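Hydratase ChsH2 (Mycobacterium tuberculosis SUMu008, PDB 4W78) forms a complex with ChsH1 that probably works as a MaoC-like enoyl-CoA hydratase in cholesterol catabolism. Local coordinates at residues V99-R111 / G115-R127. Numbering follows the deposited sequence.
Sequences VNDGLITVKVVGR and GDHVTATVELSMR
Asp116 lies alongside Arg111 where the antiparallel hairpin of strands 103-111 and 116-125 begins to pair: its OD1 makes a salt bridge of 3.1 Å to Arg111 NE, with the carboxylate and guanidinium planes turned 68° apart. Val109 CG1 sits over the centre of one face of that guanidinium and also touches Asp116 CG. At His117 and Val118 the second strand carries a classic beta bulge, both residues facing Gly110, whose carbonyl O is gripped twice, by His117 N at 2.8 Å and by Val118 N at 3.2 Å. Val118 holds CG1 between its backbone N and carbonyl carbon (chi1 61°), which lays that methyl against Gly110 CA at 3.9 Å. Paired N-H...O bonds then tie Ala120 to Val108, Val122 to Val106 and Leu124 to Ile104. On the face carrying Thr119, Thr121 and Glu123, the methyl CG2 of Thr121 meets Thr105 CG2 at 3.5 Å, while Glu123 runs beside Thr105 and its OE1 is hydrogen-bonded to Ser75 OG. On the other face, Leu124 packs CD2 against both Ile104 CB and Val106 CG2, 3.8 Å from the latter. Met126, bent at chi3 (-43°), brings CE tightly onto Ile104 CD1 at 3.5 Å, and its N gives a weak hydrogen bond to Gly102 O in the type I' turn 100-103. Strand 89-100 flanks the hairpin beside 103-111 and strand 72-80 beside 116-125; helix 52-67, the long helix that such a sheet wraps in the hot-dog fold of MaoC-like hydratases, covers Val108, Val122, Leu124 and Met126 through Tyr62, Val59, Ala67 and Trp66.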
ATOM      1  N   VAL F  99      -1.080  38.146   6.392  1.00 28.90           N
ATOM      2  CA  VAL F  99      -1.767  37.913   7.650  1.00 29.18           C
ATOM      3  C   VAL F  99      -2.937  38.883   7.742  1.00 33.72           C
ATOM      4  O   VAL F  99      -2.734  40.093   7.822  1.00 33.63           O
ATOM      5  CB  VAL F  99      -0.835  38.141   8.855  1.00 30.61           C
ATOM      6  CG1 VAL F  99      -1.610  37.992  10.147  1.00 34.05           C
ATOM      7  CG2 VAL F  99       0.333  37.169   8.815  1.00 29.22           C
ATOM      8  N   ASN F 100      -4.154  38.349   7.721  1.00 34.66           N
ATOM      9  CA  ASN F 100      -5.358  39.176   7.709  1.00 38.85           C
ATOM     10  C   ASN F 100      -6.455  38.586   8.589  1.00 42.15           C
ATOM     11  O   ASN F 100      -7.227  37.724   8.139  1.00 43.73           O
ATOM     12  CB  ASN F 100      -5.878  39.347   6.277  1.00 39.28           C
ATOM     13  CG  ASN F 100      -4.989  40.250   5.427  1.00 40.14           C
ATOM     14  OD1 ASN F 100      -4.954  41.467   5.623  1.00 47.99           O
ATOM     15  ND2 ASN F 100      -4.282  39.655   4.465  1.00 37.86           N
ATOM     16  N   ASP F 101      -6.491  39.030   9.844  1.00 61.05           N
ATOM     17  CA  ASP F 101      -7.516  38.626  10.809  1.00 61.80           C
ATOM     18  C   ASP F 101      -7.630  37.108  10.982  1.00 59.71           C
ATOM     19  O   ASP F 101      -8.641  36.506  10.608  1.00 58.61           O
ATOM     20  CB  ASP F 101      -8.875  39.217  10.425  1.00 62.87           C
ATOM     21  N   GLY F 102      -6.591  36.503  11.549  1.00 56.89           N
ATOM     22  CA  GLY F 102      -6.582  35.077  11.832  1.00 54.26           C
ATOM     23  C   GLY F 102      -6.208  34.207  10.630  1.00 47.55           C
ATOM     24  O   GLY F 102      -5.727  33.074  10.789  1.00 45.00           O
ATOM     25  N   LEU F 103      -6.419  34.764   9.448  1.00 44.01           N
ATOM     26  CA  LEU F 103      -6.182  34.039   8.201  1.00 38.62           C
ATOM     27  C   LEU F 103      -4.788  34.362   7.649  1.00 36.25           C
ATOM     28  O   LEU F 103      -4.461  35.514   7.396  1.00 38.11           O
ATOM     29  CB  LEU F 103      -7.260  34.420   7.189  1.00 41.24           C
ATOM     30  CG  LEU F 103      -7.203  33.786   5.805  1.00 39.59           C
ATOM     31  CD1 LEU F 103      -7.399  32.285   5.896  1.00 39.37           C
ATOM     32  CD2 LEU F 103      -8.267  34.423   4.918  1.00 42.76           C
ATOM     33  N   ILE F 104      -3.993  33.315   7.466  1.00 32.79           N
ATOM     34  CA  ILE F 104      -2.592  33.469   7.100  1.00 31.06           C
ATOM     35  C   ILE F 104      -2.372  32.846   5.738  1.00 26.90           C
ATOM     36  O   ILE F 104      -2.972  31.825   5.426  1.00 25.05           O
ATOM     37  CB  ILE F 104      -1.702  32.749   8.130  1.00 31.63           C
ATOM     38  CG1 ILE F 104      -1.847  33.426   9.490  1.00 38.40           C
ATOM     39  CG2 ILE F 104      -0.239  32.730   7.703  1.00 29.62           C
ATOM     40  CD1 ILE F 104      -1.793  32.487  10.646  1.00 44.31           C
ATOM     41  N   THR F 105      -1.521  33.469   4.939  1.00 26.39           N
ATOM     42  CA  THR F 105      -1.087  32.879   3.681  1.00 23.33           C
ATOM     43  C   THR F 105       0.403  32.572   3.743  1.00 22.16           C
ATOM     44  O   THR F 105       1.207  33.410   4.157  1.00 24.42           O
ATOM     45  CB  THR F 105      -1.384  33.804   2.489  1.00 24.57           C
ATOM     46  OG1 THR F 105      -2.784  34.104   2.470  1.00 30.76           O
ATOM     47  CG2 THR F 105      -1.012  33.110   1.182  1.00 25.47           C
ATOM     48  N   VAL F 106       0.759  31.355   3.353  1.00 20.13           N
ATOM     49  CA  VAL F 106       2.142  30.918   3.365  1.00 18.25           C
ATOM     50  C   VAL F 106       2.554  30.483   1.969  1.00 16.59           C
ATOM     51  O   VAL F 106       1.845  29.698   1.322  1.00 18.91           O
ATOM     52  CB  VAL F 106       2.347  29.716   4.315  1.00 19.10           C
ATOM     53  CG1 VAL F 106       3.781  29.222   4.248  1.00 19.37           C
ATOM     54  CG2 VAL F 106       1.971  30.089   5.737  1.00 22.84           C
ATOM     55  N   LYS F 107       3.693  30.987   1.501  1.00 17.39           N
ATOM     56  CA  LYS F 107       4.286  30.517   0.248  1.00 17.87           C
ATOM     57  C   LYS F 107       5.319  29.449   0.549  1.00 19.25           C
ATOM     58  O   LYS F 107       6.184  29.635   1.399  1.00 21.07           O
ATOM     59  CB  LYS F 107       4.943  31.671  -0.525  1.00 21.29           C
ATOM     60  CG  LYS F 107       5.641  31.184  -1.796  1.00 24.79           C
ATOM     61  CD  LYS F 107       6.306  32.312  -2.548  1.00 32.01           C
ATOM     62  CE  LYS F 107       6.920  31.786  -3.838  1.00 33.53           C
ATOM     63  NZ  LYS F 107       7.557  32.872  -4.623  1.00 39.39           N
ATOM     64  N   VAL F 108       5.216  28.321  -0.153  1.00 16.53           N
ATOM     65  CA  VAL F 108       6.117  27.201   0.055  1.00 17.97           C
ATOM     66  C   VAL F 108       6.811  26.884  -1.260  1.00 20.01           C
ATOM     67  O   VAL F 108       6.174  26.891  -2.316  1.00 19.32           O
ATOM     68  CB  VAL F 108       5.318  25.960   0.532  1.00 17.77           C
ATOM     69  CG1 VAL F 108       6.227  24.747   0.696  1.00 20.90           C
ATOM     70  CG2 VAL F 108       4.610  26.259   1.844  1.00 20.27           C
ATOM     71  N   VAL F 109       8.117  26.634  -1.205  1.00 17.51           N
ATOM     72  CA  VAL F 109       8.830  26.152  -2.388  1.00 17.71           C
ATOM     73  C   VAL F 109       9.641  24.924  -2.015  1.00 18.25           C
ATOM     74  O   VAL F 109      10.357  24.917  -1.016  1.00 17.28           O
ATOM     75  CB  VAL F 109       9.739  27.220  -3.041  1.00 18.69           C
ATOM     76  CG1 VAL F 109      10.413  26.643  -4.280  1.00 22.48           C
ATOM     77  CG2 VAL F 109       8.947  28.466  -3.403  1.00 21.45           C
ATOM     78  N   GLY F 110       9.484  23.869  -2.811  1.00 18.30           N
ATOM     79  CA  GLY F 110      10.314  22.685  -2.663  1.00 19.38           C
ATOM     80  C   GLY F 110      11.286  22.639  -3.824  1.00 18.11           C
ATOM     81  O   GLY F 110      10.875  22.623  -4.973  1.00 18.70           O
ATOM     82  N   ARG F 111      12.580  22.644  -3.517  1.00 18.93           N
ATOM     83  CA  ARG F 111      13.604  22.674  -4.555  1.00 28.96           C
ATOM     84  C   ARG F 111      14.443  21.412  -4.494  1.00 27.86           C
ATOM     85  O   ARG F 111      14.774  20.931  -3.410  1.00 21.83           O
ATOM     86  CB  ARG F 111      14.511  23.895  -4.358  1.00 32.15           C
ATOM     87  CG  ARG F 111      13.763  25.210  -4.332  1.00 32.71           C
ATOM     88  CD  ARG F 111      14.702  26.395  -4.173  1.00 35.18           C
ATOM     89  NE  ARG F 111      14.007  27.658  -4.402  1.00 36.79           N
ATOM     90  CZ  ARG F 111      13.442  28.392  -3.448  1.00 35.62           C
ATOM     91  NH1 ARG F 111      13.483  27.994  -2.180  1.00 32.49           N
ATOM     92  NH2 ARG F 111      12.832  29.528  -3.764  1.00 37.26           N
ATOM     93  N   GLY F 115      16.145  22.186  -9.892  1.00 40.07           N
ATOM     94  CA  GLY F 115      15.354  23.399  -9.842  1.00 40.04           C
ATOM     95  C   GLY F 115      14.201  23.340  -8.864  1.00 36.02           C
ATOM     96  O   GLY F 115      14.205  22.533  -7.934  1.00 32.48           O
ATOM     97  N   ASP F 116      13.216  24.207  -9.072  1.00 26.62           N
ATOM     98  CA  ASP F 116      12.024  24.225  -8.233  1.00 22.26           C
ATOM     99  C   ASP F 116      11.088  23.100  -8.640  1.00 20.17           C
ATOM    100  O   ASP F 116      10.618  23.054  -9.771  1.00 21.14           O
ATOM    101  CB  ASP F 116      11.285  25.561  -8.340  1.00 23.88           C
ATOM    102  CG  ASP F 116      12.077  26.723  -7.759  1.00 30.30           C
ATOM    103  OD1 ASP F 116      13.126  26.491  -7.122  1.00 30.73           O
ATOM    104  OD2 ASP F 116      11.639  27.878  -7.934  1.00 34.23           O
ATOM    105  N   HIS F 117      10.827  22.193  -7.710  1.00 16.24           N
ATOM    106  CA  HIS F 117       9.939  21.076  -7.966  1.00 15.36           C
ATOM    107  C   HIS F 117       8.487  21.460  -7.721  1.00 15.28           C
ATOM    108  O   HIS F 117       7.604  21.097  -8.481  1.00 15.99           O
ATOM    109  CB  HIS F 117      10.305  19.896  -7.067  1.00 15.97           C
ATOM    110  CG  HIS F 117       9.216  18.879  -6.953  1.00 14.80           C
ATOM    111  ND1 HIS F 117       8.746  18.168  -8.036  1.00 15.42           N
ATOM    112  CD2 HIS F 117       8.481  18.476  -5.889  1.00 16.08           C
ATOM    113  CE1 HIS F 117       7.775  17.359  -7.641  1.00 16.43           C
ATOM    114  NE2 HIS F 117       7.601  17.526  -6.340  1.00 17.79           N
ATOM    115  N   VAL F 118       8.238  22.188  -6.642  1.00 17.03           N
ATOM    116  CA  VAL F 118       6.878  22.596  -6.331  1.00 16.25           C
ATOM    117  C   VAL F 118       6.854  24.011  -5.759  1.00 17.50           C
ATOM    118  O   VAL F 118       7.728  24.402  -4.992  1.00 18.11           O
ATOM    119  CB  VAL F 118       6.167  21.578  -5.395  1.00 19.87           C
ATOM    120  CG1 VAL F 118       6.884  21.445  -4.067  1.00 21.50           C
ATOM    121  CG2 VAL F 118       4.686  21.949  -5.200  1.00 22.72           C
ATOM    122  N   THR F 119       5.865  24.784  -6.185  1.00 15.41           N
ATOM    123  CA  THR F 119       5.632  26.120  -5.657  1.00 16.00           C
ATOM    124  C   THR F 119       4.181  26.167  -5.224  1.00 15.33           C
ATOM    125  O   THR F 119       3.271  25.852  -6.013  1.00 15.56           O
ATOM    126  CB  THR F 119       5.917  27.181  -6.726  1.00 19.77           C
ATOM    127  OG1 THR F 119       7.274  27.043  -7.164  1.00 25.49           O
ATOM    128  CG2 THR F 119       5.716  28.585  -6.177  1.00 19.68           C
ATOM    129  N   ALA F 120       3.944  26.527  -3.965  1.00 14.77           N
ATOM    130  CA  ALA F 120       2.600  26.403  -3.425  1.00 15.76           C
ATOM    131  C   ALA F 120       2.205  27.603  -2.596  1.00 16.08           C
ATOM    132  O   ALA F 120       3.048  28.309  -2.053  1.00 17.90           O
ATOM    133  CB  ALA F 120       2.474  25.143  -2.595  1.00 18.50           C
ATOM    134  N   THR F 121       0.904  27.822  -2.531  1.00 15.32           N
ATOM    135  CA  THR F 121       0.327  28.869  -1.698  1.00 16.69           C
ATOM    136  C   THR F 121      -0.688  28.188  -0.793  1.00 17.31           C
ATOM    137  O   THR F 121      -1.566  27.456  -1.263  1.00 17.98           O
ATOM    138  CB  THR F 121      -0.356  29.959  -2.550  1.00 23.38           C
ATOM    139  OG1 THR F 121       0.605  30.566  -3.422  1.00 31.48           O
ATOM    140  CG2 THR F 121      -0.936  31.025  -1.660  1.00 23.35           C
ATOM    141  N   VAL F 122      -0.548  28.395   0.516  1.00 15.80           N
ATOM    142  CA  VAL F 122      -1.401  27.731   1.487  1.00 15.74           C
ATOM    143  C   VAL F 122      -2.110  28.785   2.330  1.00 17.39           C
ATOM    144  O   VAL F 122      -1.471  29.711   2.833  1.00 19.85           O
ATOM    145  CB  VAL F 122      -0.574  26.840   2.423  1.00 16.03           C
ATOM    146  CG1 VAL F 122      -1.465  26.103   3.424  1.00 15.69           C
ATOM    147  CG2 VAL F 122       0.267  25.852   1.608  1.00 17.01           C
ATOM    148  N   GLU F 123      -3.423  28.651   2.468  1.00 17.33           N
ATOM    149  CA  GLU F 123      -4.193  29.542   3.334  1.00 19.62           C
ATOM    150  C   GLU F 123      -4.653  28.742   4.537  1.00 18.74           C
ATOM    151  O   GLU F 123      -5.119  27.621   4.405  1.00 16.97           O
ATOM    152  CB  GLU F 123      -5.391  30.120   2.591  1.00 21.39           C
ATOM    153  CG  GLU F 123      -5.005  31.065   1.468  1.00 31.05           C
ATOM    154  CD  GLU F 123      -6.219  31.648   0.776  1.00 37.95           C
ATOM    155  OE1 GLU F 123      -7.311  31.055   0.924  1.00 42.93           O
ATOM    156  OE2 GLU F 123      -6.088  32.690   0.098  1.00 41.98           O
ATOM    157  N   LEU F 124      -4.507  29.311   5.726  1.00 20.51           N
ATOM    158  CA  LEU F 124      -4.855  28.584   6.925  1.00 20.15           C
ATOM    159  C   LEU F 124      -5.239  29.582   7.989  1.00 23.30           C
ATOM    160  O   LEU F 124      -4.929  30.763   7.873  1.00 25.80           O
ATOM    161  CB  LEU F 124      -3.664  27.763   7.433  1.00 19.08           C
ATOM    162  CG  LEU F 124      -2.447  28.517   7.974  1.00 23.43           C
ATOM    163  CD1 LEU F 124      -1.710  27.664   8.999  1.00 27.52           C
ATOM    164  CD2 LEU F 124      -1.496  28.926   6.858  1.00 26.17           C
ATOM    165  N   SER F 125      -5.924  29.096   9.013  1.00 23.62           N
ATOM    166  CA  SER F 125      -6.148  29.891  10.209  1.00 26.93           C
ATOM    167  C   SER F 125      -5.326  29.252  11.312  1.00 27.12           C
ATOM    168  O   SER F 125      -5.171  28.031  11.359  1.00 24.76           O
ATOM    169  CB  SER F 125      -7.622  29.893  10.577  1.00 30.18           C
ATOM    170  OG  SER F 125      -7.996  28.622  11.066  1.00 32.54           O
ATOM    171  N   MET F 126      -4.776  30.076  12.193  1.00 30.59           N
ATOM    172  CA  MET F 126      -3.959  29.555  13.268  1.00 34.84           C
ATOM    173  C   MET F 126      -4.478  30.135  14.569  1.00 36.56           C
ATOM    174  O   MET F 126      -5.016  31.240  14.592  1.00 39.49           O
ATOM    175  CB  MET F 126      -2.490  29.924  13.063  1.00 40.53           C
ATOM    176  CG  MET F 126      -1.512  28.961  13.725  1.00 42.65           C
ATOM    177  SD  MET F 126       0.211  29.466  13.538  1.00 62.03           S
ATOM    178  CE  MET F 126       0.233  29.957  11.831  1.00 37.39           C
ATOM    179  N   ARG F 127      -4.324  29.380  15.646  1.00 39.10           N
ATOM    180  CA  ARG F 127      -4.844  29.780  16.941  1.00 43.06           C
ATOM    181  C   ARG F 127      -3.695  30.204  17.839  1.00 48.50           C
ATOM    182  O   ARG F 127      -2.548  29.836  17.595  1.00 48.49           O
ATOM    183  CB  ARG F 127      -5.592  28.607  17.565  1.00 42.02           C
ATOM    184  CG  ARG F 127      -6.566  28.965  18.654  1.00 46.93           C
ATOM    185  CD  ARG F 127      -7.119  27.685  19.251  1.00 47.11           C
ATOM    186  NE  ARG F 127      -6.054  26.860  19.818  1.00 47.39           N
ATOM    187  CZ  ARG F 127      -6.190  25.578  20.139  1.00 43.18           C
ATOM    188  NH1 ARG F 127      -7.343  24.961  19.933  1.00 39.18           N
ATOM    189  NH2 ARG F 127      -5.168  24.908  20.650  1.00 43.11           N
TER